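Local coordinates for protein ribonuclease H (PDB 4IBN) that probably cleaves the RNA strand of RNA-DNA hybrids endonucleolytically, leaving 5'-phosphomonoesters, with magnesium as cofactor, at residues F93-S97 with R98-D102. Residues are numbered along the deposited sequence; the frame is centred on the assembly and turned at random.
Sequences FTTDS and RYIVD
The Phe93 ring meets Ile100 obliquely, its CE2 lying 4.4 Å from Ile100 CG2, while Trp143 packs against the same ring with the planes about 55° apart. The Tyr99 ring meets that of Trp129 at a similar tilt, and its OH is hydrogen-bonded to Trp129 NE1. The guanidinium of Arg98 receives the Asp102 carboxylate at its edge, in plane. This is a strand-to-helix turn of the RNase H fold: strand 90-95 ends, the chain reverses, and helix 98-113 starts with Ser97 as its N-cap. It is a worked example of helix N-capping, in which one residue serves the first turn with both its side chain and its carbonyl. Ser97 OG, set anti to the backbone N (chi1 174°), faces the start of the helix and accepts a hydrogen bond from Ile100 N at 3.2 Å, with an N-H...O angle of 161°; the same oxygen lies against Tyr99 CB. Ser97 O, meanwhile, accepts from Val101 N. An alanine here would remove the hydroxyl, and Ile100 N would probably be left without its capping acceptor. Upstream, Thr95 makes an ST turn, its OG1 accepting from Ser97 N at 3.0 Å, so the capping residue is itself positioned by the strand end. Thr95 CG2 passes alongside Val101 CG2 at 3.7 Å, the two side chains running in opposite directions. A water bridges the backbone, donating to Asp96 O and accepting from Arg98 N. Asp96 OD1 lies close to carboxylate oxygens of Asp22 and Glu23, and Asp96 probably belongs to the acidic, magnesium-binding active site of the family. Ile100 packs on Leu72 and Val75 of helix 67-82. Arg98 grips Asp102 side-on: NE reaches OD2 at 3.0 Å, and NH2 meets the syn lone pair of Asp102 OD1 at 2.9 Å.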
loop_
_atom_site.group_PDB
_atom_site.type_symbol
_atom_site.label_atom_id
_atom_site.label_comp_id
_atom_site.label_asym_id
_atom_site.label_seq_id
_atom_site.Cartn_x
_atom_site.Cartn_y
_atom_site.Cartn_z
ATOM N N PHE A 93 3.936 -2.685 -6.170
ATOM C CA PHE A 93 3.591 -2.116 -4.882
ATOM C C PHE A 93 4.825 -2.090 -4.027
ATOM O O PHE A 93 5.335 -3.080 -3.707
ATOM C CB PHE A 93 2.481 -2.960 -4.217
ATOM C CG PHE A 93 1.845 -2.349 -2.979
ATOM C CD1 PHE A 93 0.603 -1.808 -3.019
ATOM C CD2 PHE A 93 2.449 -2.434 -1.767
ATOM C CE1 PHE A 93 0.029 -1.315 -1.934
ATOM C CE2 PHE A 93 1.867 -1.944 -0.689
ATOM C CZ PHE A 93 0.659 -1.376 -0.773
ATOM N N THR A 94 5.268 -0.886 -3.712
ATOM C CA THR A 94 6.442 -0.691 -2.918
ATOM C C THR A 94 6.127 -0.077 -1.564
ATOM O O THR A 94 5.520 0.897 -1.483
ATOM C CB THR A 94 7.470 0.239 -3.646
ATOM O OG1 THR A 94 7.797 -0.302 -4.913
ATOM C CG2 THR A 94 8.702 0.369 -2.838
ATOM N N THR A 95 6.600 -0.721 -0.517
ATOM C CA THR A 95 6.311 -0.296 0.825
ATOM C C THR A 95 7.491 -0.484 1.729
ATOM O O THR A 95 8.316 -1.249 1.437
ATOM C CB THR A 95 5.146 -1.064 1.396
ATOM O OG1 THR A 95 4.925 -0.659 2.731
ATOM C CG2 THR A 95 5.391 -2.507 1.334
ATOM N N ASP A 96 7.530 0.282 2.811
ATOM C CA ASP A 96 8.480 0.094 3.895
ATOM C C ASP A 96 8.131 -1.068 4.817
ATOM O O ASP A 96 8.892 -1.428 5.641
ATOM C CB ASP A 96 8.622 1.359 4.748
ATOM C CG ASP A 96 7.372 1.679 5.533
ATOM O OD1 ASP A 96 6.277 1.427 5.071
ATOM O OD2 ASP A 96 7.464 2.231 6.608
ATOM N N SER A 97 6.957 -1.630 4.658
ATOM C CA SER A 97 6.521 -2.648 5.541
ATOM C C SER A 97 6.849 -4.042 5.050
ATOM O O SER A 97 6.240 -4.533 4.168
ATOM C CB SER A 97 5.015 -2.530 5.726
ATOM O OG SER A 97 4.497 -3.570 6.480
ATOM N N ARG A 98 7.822 -4.667 5.695
ATOM C CA ARG A 98 8.106 -6.051 5.454
ATOM C C ARG A 98 6.963 -6.908 5.902
ATOM O O ARG A 98 6.744 -7.950 5.414
ATOM C CB ARG A 98 9.426 -6.477 6.048
ATOM C CG ARG A 98 10.547 -6.141 5.157
ATOM C CD ARG A 98 11.661 -7.105 5.199
ATOM N NE ARG A 98 11.446 -8.258 4.373
ATOM C CZ ARG A 98 12.125 -8.529 3.278
ATOM N NH1 ARG A 98 13.066 -7.712 2.849
ATOM N NH2 ARG A 98 11.868 -9.627 2.600
ATOM N N TYR A 99 6.187 -6.408 6.816
ATOM C CA TYR A 99 5.048 -7.168 7.255
ATOM C C TYR A 99 4.183 -7.445 6.026
ATOM O O TYR A 99 3.802 -8.527 5.825
ATOM C CB TYR A 99 4.243 -6.345 8.284
ATOM C CG TYR A 99 3.058 -7.000 8.959
ATOM C CD1 TYR A 99 3.207 -8.046 9.808
ATOM C CD2 TYR A 99 1.789 -6.547 8.754
ATOM C CE1 TYR A 99 2.132 -8.635 10.415
ATOM C CE2 TYR A 99 0.734 -7.113 9.377
ATOM C CZ TYR A 99 0.903 -8.168 10.208
ATOM O OH TYR A 99 -0.154 -8.753 10.843
ATOM N N ILE A 100 3.914 -6.433 5.221
ATOM C CA ILE A 100 3.127 -6.603 4.004
ATOM C C ILE A 100 3.838 -7.434 2.938
ATOM O O ILE A 100 3.273 -8.303 2.399
ATOM C CB ILE A 100 2.769 -5.255 3.361
ATOM C CG1 ILE A 100 1.884 -4.434 4.282
ATOM C CG2 ILE A 100 2.127 -5.440 2.031
ATOM C CD1 ILE A 100 0.724 -5.120 4.786
ATOM N N VAL A 101 5.089 -7.120 2.665
ATOM C CA VAL A 101 5.769 -7.810 1.606
ATOM C C VAL A 101 5.957 -9.302 1.877
ATOM O O VAL A 101 5.738 -10.118 1.028
ATOM C CB VAL A 101 7.158 -7.179 1.318
ATOM C CG1 VAL A 101 7.874 -7.916 0.298
ATOM C CG2 VAL A 101 7.009 -5.801 0.907
ATOM N N ASP A 102 6.446 -9.634 3.057
ATOM C CA ASP A 102 6.591 -11.017 3.437
ATOM C C ASP A 102 5.230 -11.706 3.622
ATOM O O ASP A 102 5.081 -12.844 3.355
ATOM C CB ASP A 102 7.468 -11.178 4.661
ATOM C CG ASP A 102 8.876 -10.742 4.432
ATOM O OD1 ASP A 102 9.364 -10.870 3.334
ATOM O OD2 ASP A 102 9.470 -10.315 5.390
HETATM O O HOH W 1 9.455 -3.318 7.970
#